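Local coordinates for protein transcriptional regulator, TetR family (Vibrio parahaemolyticus, PDB 3HE0) that probably binds DNA as a transcriptional regulator through an N-terminal helix-turn-helix domain, with an all-helical C-terminal domain that in this family usually senses a ligand, at residues V62-I70 against N102-V110; D80-M91 against Q133-E144. All coordinates share one frame; numbering follows the deposited sequence.

Contact 1 (V62-I70 against N102-V110). With SO4 (sulfate ion), chain D.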
# COMPACT_ATOMS: atom_id res chain seq x y z
N VAL A 62 -16.32 -11.36 1.08
CA VAL A 62 -15.25 -11.18 0.10
C VAL A 62 -13.93 -10.79 0.82
O VAL A 62 -12.91 -11.45 0.65
CB VAL A 62 -15.66 -10.16 -1.01
CG1 VAL A 62 -14.44 -9.60 -1.73
CG2 VAL A 62 -16.62 -10.83 -2.00
N ARG A 63 -13.97 -9.77 1.67
CA ARG A 63 -12.74 -9.36 2.40
C ARG A 63 -12.14 -10.54 3.12
O ARG A 63 -10.92 -10.75 3.06
CB ARG A 63 -13.00 -8.25 3.41
CG ARG A 63 -13.50 -6.95 2.78
CD ARG A 63 -13.82 -5.90 3.84
NE ARG A 63 -14.62 -4.82 3.25
CZ ARG A 63 -15.95 -4.66 3.39
NH1 ARG A 63 -16.68 -5.47 4.18
NH2 ARG A 63 -16.54 -3.66 2.76
N LEU A 64 -12.97 -11.33 3.81
CA LEU A 64 -12.43 -12.41 4.63
C LEU A 64 -11.85 -13.48 3.74
O LEU A 64 -10.81 -14.08 4.09
CB LEU A 64 -13.47 -13.03 5.58
CG LEU A 64 -13.94 -12.08 6.68
CD1 LEU A 64 -15.08 -12.66 7.53
CD2 LEU A 64 -12.74 -11.61 7.54
N ASN A 65 -12.51 -13.72 2.61
CA ASN A 65 -12.05 -14.76 1.71
C ASN A 65 -10.71 -14.36 1.03
O ASN A 65 -9.79 -15.20 0.91
CB ASN A 65 -13.13 -15.09 0.64
CG ASN A 65 -12.65 -16.12 -0.38
OD1 ASN A 65 -12.43 -17.27 -0.04
ND2 ASN A 65 -12.51 -15.71 -1.62
N VAL A 66 -10.61 -13.09 0.62
CA VAL A 66 -9.34 -12.56 0.06
C VAL A 66 -8.17 -12.65 1.08
O VAL A 66 -7.09 -13.17 0.80
CB VAL A 66 -9.53 -11.13 -0.44
CG1 VAL A 66 -8.15 -10.44 -0.63
CG2 VAL A 66 -10.35 -11.13 -1.75
N ALA A 67 -8.42 -12.22 2.30
CA ALA A 67 -7.44 -12.38 3.39
C ALA A 67 -7.01 -13.85 3.56
O ALA A 67 -5.83 -14.17 3.77
CB ALA A 67 -8.00 -11.81 4.70
N LYS A 68 -7.95 -14.77 3.43
CA LYS A 68 -7.60 -16.18 3.66
C LYS A 68 -6.69 -16.68 2.55
O LYS A 68 -5.74 -17.44 2.77
CB LYS A 68 -8.86 -17.03 3.78
CG LYS A 68 -8.61 -18.57 3.97
CD LYS A 68 -7.47 -18.89 5.01
CE LYS A 68 -7.85 -20.00 6.02
NZ LYS A 68 -8.39 -21.26 5.35
N ARG A 69 -6.97 -16.26 1.33
CA ARG A 69 -6.19 -16.70 0.20
C ARG A 69 -4.78 -16.11 0.25
O ARG A 69 -3.79 -16.81 0.02
CB ARG A 69 -6.91 -16.31 -1.09
CG ARG A 69 -8.26 -17.06 -1.28
CD ARG A 69 -8.41 -17.48 -2.67
NE ARG A 69 -8.97 -16.43 -3.50
CZ ARG A 69 -8.57 -16.11 -4.72
NH1 ARG A 69 -9.21 -15.14 -5.36
NH2 ARG A 69 -7.53 -16.70 -5.31
N ILE A 70 -4.70 -14.82 0.57
CA ILE A 70 -3.41 -14.15 0.73
C ILE A 70 -2.60 -14.92 1.78
O ILE A 70 -1.47 -15.35 1.50
CB ILE A 70 -3.58 -12.67 1.05
CG1 ILE A 70 -4.14 -11.97 -0.19
CG2 ILE A 70 -2.23 -12.03 1.44
CD1 ILE A 70 -4.66 -10.56 0.09
N ASN A 102 -5.21 -10.57 -8.65
CA ASN A 102 -6.50 -10.13 -8.12
C ASN A 102 -6.49 -9.89 -6.60
O ASN A 102 -7.14 -8.97 -6.13
CB ASN A 102 -7.60 -11.17 -8.42
CG ASN A 102 -8.19 -11.05 -9.82
OD1 ASN A 102 -7.55 -10.55 -10.74
ND2 ASN A 102 -9.43 -11.50 -9.97
N LEU A 103 -5.80 -10.77 -5.84
CA LEU A 103 -5.78 -10.68 -4.39
C LEU A 103 -5.22 -9.31 -3.99
O LEU A 103 -5.81 -8.57 -3.21
CB LEU A 103 -4.93 -11.81 -3.78
CG LEU A 103 -5.52 -13.21 -3.91
CD1 LEU A 103 -4.60 -14.24 -3.27
CD2 LEU A 103 -6.93 -13.30 -3.32
N ASN A 104 -4.09 -8.97 -4.58
CA ASN A 104 -3.52 -7.65 -4.34
C ASN A 104 -4.49 -6.55 -4.77
O ASN A 104 -4.71 -5.58 -4.03
CB ASN A 104 -2.20 -7.49 -5.08
CG ASN A 104 -1.03 -8.02 -4.30
OD1 ASN A 104 -1.18 -8.92 -3.46
ND2 ASN A 104 0.14 -7.46 -4.55
N ALA A 105 -5.06 -6.73 -5.96
CA ALA A 105 -5.94 -5.71 -6.53
C ALA A 105 -7.11 -5.38 -5.56
O ALA A 105 -7.40 -4.21 -5.26
CB ALA A 105 -6.46 -6.19 -7.89
N ILE A 106 -7.72 -6.43 -5.02
CA ILE A 106 -8.90 -6.30 -4.18
C ILE A 106 -8.57 -5.70 -2.82
O ILE A 106 -9.28 -4.81 -2.33
CB ILE A 106 -9.57 -7.67 -3.97
CG1 ILE A 106 -10.14 -8.18 -5.30
CG2 ILE A 106 -10.70 -7.58 -2.94
CD1 ILE A 106 -10.30 -9.69 -5.33
N SER A 107 -7.50 -6.20 -2.22
CA SER A 107 -7.18 -5.82 -0.86
C SER A 107 -6.56 -4.43 -0.81
O SER A 107 -6.57 -3.81 0.24
CB SER A 107 -6.27 -6.85 -0.20
OG SER A 107 -5.01 -6.86 -0.82
N ASN A 108 -6.04 -3.93 -1.94
CA ASN A 108 -5.59 -2.53 -2.01
C ASN A 108 -6.73 -1.51 -1.93
O ASN A 108 -6.49 -0.33 -2.06
CB ASN A 108 -4.77 -2.27 -3.28
CG ASN A 108 -3.27 -2.50 -3.07
OD1 ASN A 108 -2.87 -3.44 -2.39
ND2 ASN A 108 -2.44 -1.63 -3.67
N ARG A 109 -7.95 -1.96 -1.71
CA ARG A 109 -9.09 -1.06 -1.57
C ARG A 109 -9.69 -1.21 -0.16
O ARG A 109 -9.67 -0.26 0.63
CB ARG A 109 -10.12 -1.38 -2.66
CG ARG A 109 -9.48 -1.88 -3.97
CD ARG A 109 -10.50 -2.36 -4.97
NE ARG A 109 -11.21 -1.25 -5.62
CZ ARG A 109 -11.01 -0.84 -6.88
NH1 ARG A 109 -11.73 0.18 -7.35
NH2 ARG A 109 -10.12 -1.41 -7.68
N VAL A 110 -10.18 -2.42 0.15
CA VAL A 110 -10.96 -2.73 1.37
C VAL A 110 -11.56 -1.51 2.09
O VAL A 110 -11.90 -0.50 1.47
CB VAL A 110 -10.12 -3.55 2.37
CG1 VAL A 110 -10.83 -3.66 3.72
CG2 VAL A 110 -9.83 -4.94 1.78
S SO4 D . -14.23 1.06 -4.20
O1 SO4 D . -15.04 0.79 -3.02
O2 SO4 D . -14.95 0.56 -5.38
O3 SO4 D . -12.93 0.40 -4.04
O4 SO4 D . -14.07 2.50 -4.38
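The junction between the DNA-binding and C-terminal parts of the TetR fold brings long helix 55-74 against short helix 102-107, Val-66, Arg-69 and Ile-70 packing on Leu-103 and Ile-106. The segment axes approach to 9.9 Å at 137°. Leu-103 contributes more of the buried surface than any other residue. Its CD2 sits over the centre of one face of the Arg-69 guanidinium, 3.5 Å from CZ, because the arginine chain bends at chi2 and chi3. Ile-70 slides past the leucine in the opposite direction, its CG1 3.7 Å from Leu-103 CB. Val-66 CG2, beside the backbone N, meets Ile-106 CG2 at 3.8 Å. Ser-107 OG donates to Leu-103 O at 3.0 Å. Val-110 CG1 rests on Arg-63 CD; the Arg-63 guanidinium forms a salt bridge with Glu-60 through NH1, while the buried NE has no partner in the model. Arg-109 NE donates almost straight (169°) to sulfate O3 at 2.9 Å, the oxygen at the guanidinium edge, in plane; Arg-109 of the second subunit also binds this ion, probably from the crystallisation liquor. Helix 13-27 closes the cluster through Glu-21, salt-bridged to Arg-69, while Leu-64 and Ala-67 pack against helix 117-129.

Contact 2 (D80-M91 against Q133-E144). Unlike the reference sequence in segment 80-91: Arg-87 (reference Cys).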
# COMPACT_ATOMS: atom_id res chain seq x y z
N ASP A 80 7.84 -25.25 9.50
CA ASP A 80 8.50 -24.72 10.68
C ASP A 80 9.78 -25.47 11.01
O ASP A 80 10.52 -25.03 11.89
CB ASP A 80 7.52 -24.68 11.87
CG ASP A 80 6.25 -23.88 11.55
OD1 ASP A 80 6.21 -23.14 10.53
OD2 ASP A 80 5.27 -24.00 12.32
N ASP A 81 10.05 -26.57 10.30
CA ASP A 81 11.36 -27.23 10.35
C ASP A 81 12.49 -26.44 9.70
O ASP A 81 13.63 -26.54 10.13
CB ASP A 81 11.30 -28.61 9.70
CG ASP A 81 10.41 -29.57 10.45
OD1 ASP A 81 9.51 -29.10 11.20
OD2 ASP A 81 10.61 -30.79 10.30
N MSE A 82 12.19 -25.67 8.65
CA MSE A 82 13.21 -24.85 7.96
C MSE A 82 13.91 -23.93 8.97
O MSE A 82 13.33 -23.59 10.01
CB MSE A 82 12.59 -23.98 6.85
CG MSE A 82 11.94 -24.71 5.64
SE MSE A 82 11.04 -23.47 4.29
CE MSE A 82 10.38 -24.83 3.02
N PRO A 83 15.15 -23.50 8.66
CA PRO A 83 15.75 -22.42 9.43
C PRO A 83 14.99 -21.10 9.27
O PRO A 83 14.24 -20.92 8.30
CB PRO A 83 17.17 -22.31 8.85
CG PRO A 83 17.42 -23.63 8.27
CD PRO A 83 16.11 -24.11 7.74
N LEU A 84 15.17 -20.19 10.23
CA LEU A 84 14.41 -18.94 10.29
C LEU A 84 14.52 -18.20 8.98
O LEU A 84 13.52 -17.88 8.36
CB LEU A 84 14.93 -18.02 11.41
CG LEU A 84 14.35 -18.15 12.82
CD1 LEU A 84 14.83 -16.97 13.59
CD2 LEU A 84 12.85 -18.21 12.84
N LYS A 85 15.76 -17.96 8.55
CA LYS A 85 16.01 -17.11 7.38
C LYS A 85 15.41 -17.67 6.10
O LYS A 85 15.05 -16.92 5.20
CB LYS A 85 17.49 -16.82 7.20
CG LYS A 85 17.79 -15.67 6.22
CD LYS A 85 19.20 -15.14 6.43
CE LYS A 85 19.66 -14.15 5.40
NZ LYS A 85 20.96 -13.59 5.83
N GLU A 86 15.27 -18.98 6.02
CA GLU A 86 14.75 -19.62 4.84
C GLU A 86 13.25 -19.52 4.84
O GLU A 86 12.64 -19.33 3.79
CB GLU A 86 15.18 -21.10 4.78
CG GLU A 86 14.63 -21.86 3.57
CD GLU A 86 14.78 -21.06 2.25
OE1 GLU A 86 15.84 -20.42 2.00
OE2 GLU A 86 13.80 -21.05 1.46
N ARG A 87 12.64 -19.69 6.01
CA ARG A 87 11.21 -19.40 6.11
C ARG A 87 10.95 -17.94 5.72
O ARG A 87 10.01 -17.65 4.99
CB ARG A 87 10.69 -19.67 7.52
CG ARG A 87 10.64 -21.14 7.89
CD ARG A 87 9.99 -21.33 9.23
NE ARG A 87 10.99 -21.45 10.27
CZ ARG A 87 10.79 -21.18 11.56
NH1 ARG A 87 11.78 -21.35 12.41
NH2 ARG A 87 9.63 -20.73 12.01
N TYR A 88 11.79 -17.04 6.20
CA TYR A 88 11.64 -15.62 5.87
C TYR A 88 11.71 -15.42 4.35
O TYR A 88 10.83 -14.80 3.75
CB TYR A 88 12.68 -14.78 6.60
CG TYR A 88 12.61 -13.31 6.23
CD1 TYR A 88 11.71 -12.47 6.86
CD2 TYR A 88 13.41 -12.78 5.24
CE1 TYR A 88 11.63 -11.11 6.50
CE2 TYR A 88 13.34 -11.42 4.89
CZ TYR A 88 12.45 -10.61 5.53
OH TYR A 88 12.37 -9.28 5.18
N ARG A 89 12.74 -16.00 3.72
CA ARG A 89 12.95 -15.84 2.29
C ARG A 89 11.79 -16.39 1.50
O ARG A 89 11.38 -15.81 0.49
CB ARG A 89 14.26 -16.51 1.83
CG ARG A 89 14.59 -16.33 0.33
CD ARG A 89 15.92 -16.99 -0.11
NE ARG A 89 17.04 -16.19 0.34
CZ ARG A 89 17.75 -16.40 1.45
NH1 ARG A 89 18.76 -15.58 1.74
NH2 ARG A 89 17.48 -17.43 2.26
N THR A 90 11.26 -17.54 1.92
CA THR A 90 10.18 -18.16 1.19
C THR A 90 8.96 -17.23 1.15
O THR A 90 8.42 -16.94 0.08
CB THR A 90 9.78 -19.54 1.80
OG1 THR A 90 10.93 -20.39 1.86
CG2 THR A 90 8.72 -20.24 0.97
N MSE A 91 8.54 -16.77 2.32
CA MSE A 91 7.37 -15.92 2.43
C MSE A 91 7.60 -14.60 1.70
O MSE A 91 6.70 -14.10 1.03
CB MSE A 91 7.03 -15.65 3.89
CG MSE A 91 6.50 -16.87 4.60
SE MSE A 91 6.24 -16.54 6.50
CE MSE A 91 5.47 -18.26 6.99
N GLN A 133 1.79 -18.86 10.74
CA GLN A 133 3.21 -19.11 10.48
C GLN A 133 4.05 -17.83 10.44
O GLN A 133 5.23 -17.87 10.74
CB GLN A 133 3.41 -19.96 9.22
CG GLN A 133 3.04 -21.44 9.40
CD GLN A 133 3.51 -22.29 8.23
OE1 GLN A 133 3.15 -22.03 7.08
NE2 GLN A 133 4.32 -23.30 8.51
N VAL A 134 3.46 -16.67 10.13
CA VAL A 134 4.26 -15.41 10.17
C VAL A 134 4.57 -15.09 11.63
O VAL A 134 5.70 -14.73 12.00
CB VAL A 134 3.52 -14.22 9.50
CG1 VAL A 134 4.34 -12.93 9.61
CG2 VAL A 134 3.23 -14.54 8.05
N ASP A 135 3.56 -15.25 12.48
CA ASP A 135 3.77 -15.02 13.90
C ASP A 135 4.77 -15.97 14.49
O ASP A 135 5.57 -15.58 15.35
CB ASP A 135 2.47 -15.10 14.66
CG ASP A 135 1.64 -13.87 14.49
OD1 ASP A 135 2.15 -12.72 14.65
OD2 ASP A 135 0.45 -14.06 14.18
N ARG A 136 4.74 -17.22 14.04
CA ARG A 136 5.63 -18.22 14.61
C ARG A 136 7.08 -17.91 14.25
O ARG A 136 7.97 -17.98 15.12
CB ARG A 136 5.25 -19.63 14.17
CG ARG A 136 5.73 -20.69 15.14
CD ARG A 136 5.41 -22.07 14.60
NE ARG A 136 5.35 -23.12 15.62
CZ ARG A 136 4.36 -23.30 16.51
NH1 ARG A 136 4.43 -24.32 17.38
NH2 ARG A 136 3.31 -22.47 16.54
N LEU A 137 7.30 -17.50 12.99
CA LEU A 137 8.60 -16.97 12.57
C LEU A 137 9.09 -15.86 13.51
O LEU A 137 10.19 -15.92 14.07
CB LEU A 137 8.53 -16.45 11.13
CG LEU A 137 9.77 -15.69 10.64
CD1 LEU A 137 10.99 -16.59 10.43
CD2 LEU A 137 9.50 -14.95 9.37
N PHE A 138 8.29 -14.82 13.66
CA PHE A 138 8.75 -13.64 14.43
C PHE A 138 8.90 -14.02 15.94
O PHE A 138 9.89 -13.62 16.59
CB PHE A 138 7.78 -12.47 14.26
CG PHE A 138 7.81 -11.81 12.90
CD1 PHE A 138 9.01 -11.51 12.25
CD2 PHE A 138 6.62 -11.46 12.26
CE1 PHE A 138 9.02 -10.91 10.99
CE2 PHE A 138 6.64 -10.83 11.00
CZ PHE A 138 7.82 -10.56 10.38
N ASN A 139 7.97 -14.81 16.47
CA ASN A 139 8.08 -15.24 17.87
C ASN A 139 9.31 -16.07 18.09
O ASN A 139 10.04 -15.85 19.05
CB ASN A 139 6.85 -16.02 18.34
CG ASN A 139 5.61 -15.15 18.43
OD1 ASN A 139 5.70 -13.93 18.61
ND2 ASN A 139 4.46 -15.77 18.32
N GLN A 140 9.56 -17.00 17.18
CA GLN A 140 10.70 -17.87 17.32
C GLN A 140 12.00 -17.09 17.21
O GLN A 140 12.92 -17.26 18.03
CB GLN A 140 10.64 -18.97 16.27
CG GLN A 140 11.68 -20.00 16.49
CD GLN A 140 11.52 -21.20 15.59
OE1 GLN A 140 10.45 -21.42 15.00
NE2 GLN A 140 12.60 -21.97 15.45
N GLY A 141 12.05 -16.21 16.23
CA GLY A 141 13.18 -15.33 16.07
C GLY A 141 13.48 -14.50 17.30
O GLY A 141 14.64 -14.34 17.64
N LYS A 142 12.44 -13.96 17.93
CA LYS A 142 12.63 -13.15 19.14
C LYS A 142 13.07 -14.04 20.28
O LYS A 142 13.98 -13.68 21.01
CB LYS A 142 11.36 -12.35 19.52
CG LYS A 142 11.10 -11.12 18.64
CD LYS A 142 9.87 -10.33 19.10
CE LYS A 142 8.56 -10.93 18.65
NZ LYS A 142 7.38 -10.10 19.05
N GLU A 143 12.45 -15.21 20.41
CA GLU A 143 12.81 -16.15 21.45
C GLU A 143 14.28 -16.52 21.32
O GLU A 143 14.99 -16.65 22.33
CB GLU A 143 11.90 -17.39 21.40
CG GLU A 143 10.44 -17.04 21.83
CD GLU A 143 9.36 -18.04 21.37
OE1 GLU A 143 9.70 -19.15 20.91
OE2 GLU A 143 8.15 -17.70 21.49
N GLU A 144 14.75 -16.65 20.08
CA GLU A 144 16.14 -17.04 19.82
C GLU A 144 17.13 -15.90 19.88
O GLU A 144 18.31 -16.10 19.64
CB GLU A 144 16.24 -17.73 18.45
CG GLU A 144 15.66 -19.14 18.45
CD GLU A 144 15.49 -19.74 17.06
OE1 GLU A 144 15.99 -19.18 16.07
OE2 GLU A 144 14.85 -20.82 16.96
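A near-antiparallel helix pair of the all-helical C-terminal domain meets through Leu-84 and Leu-137 at its centre, the segment axes 10.4 Å apart at 148°. The two leucines meet obliquely, and Leu-84 CD2 lies only 3.4 Å from Leu-137 CD1, tighter than a usual carbon contact. The other methyl of Leu-84, CD1, settles on Gly-141 CA at 3.4 Å, a spot with no side chain in the way. Leu-137 points its second methyl at the edge of the Tyr-88 ring, near the ring plane; the hydroxyl of that tyrosine bonds to Ser-189, so the ring also ties in helix 179-193. At one end of the pair, the selenomethionine Met-91 lies nearly at right angles to Gln-133, its extended chain carrying CE to 3.5 Å from Gln-133 CB, with SE against Val-134 CG2. Phe-160 covers this apolar patch.

A polar strip runs beside it. Asp-80 offers OD1 to Gln-133 NE2 at 2.8 Å, the amide nitrogen coming from above the carboxylate plane. Its carboxylate is nearly parallel (14°) to the Arg-136 guanidinium but offset, so OD2, 3.4 Å from Arg-136 NE, lies well out of the guanidinium plane and the salt bridge is between charges only. Arg-87, where the reference sequence has cysteine, bends at chi3 to cross Gln-140 at about a right angle. Both NH1 and NH2 reach Gln-140 OE1 in weak bonds, while NE donates to Met-82 O from above its carbonyl plane, joining the helix to the loop before it. Which way the amide faces is set by its other end: Gln-140 NE2 donates to Glu-144 OE2 at 2.9 Å, with an N-H...O angle of 164° and the oxygen almost in the amide plane.

In the fold
The two contacts alternate along the chain: 62-70, 80-91, 102-110 and then 133-144, so they interleave in sequence. Their centres are about 24 Å apart and their nearest atoms about 8 Å, without touching. Contact 1 lies near the centre of the chain and ties helix 55-74, which leads out of the DNA-binding part, to helix 102-107. Contact 2 lies farther out and pairs helix 84-97 with helix 132-143. Helix 84-97 links them, following helix 55-74 and preceding helix 102-107. In TetR relatives the helix after the DNA-binding part carries movements between the domains; contact 1 is consistent with a place on that path.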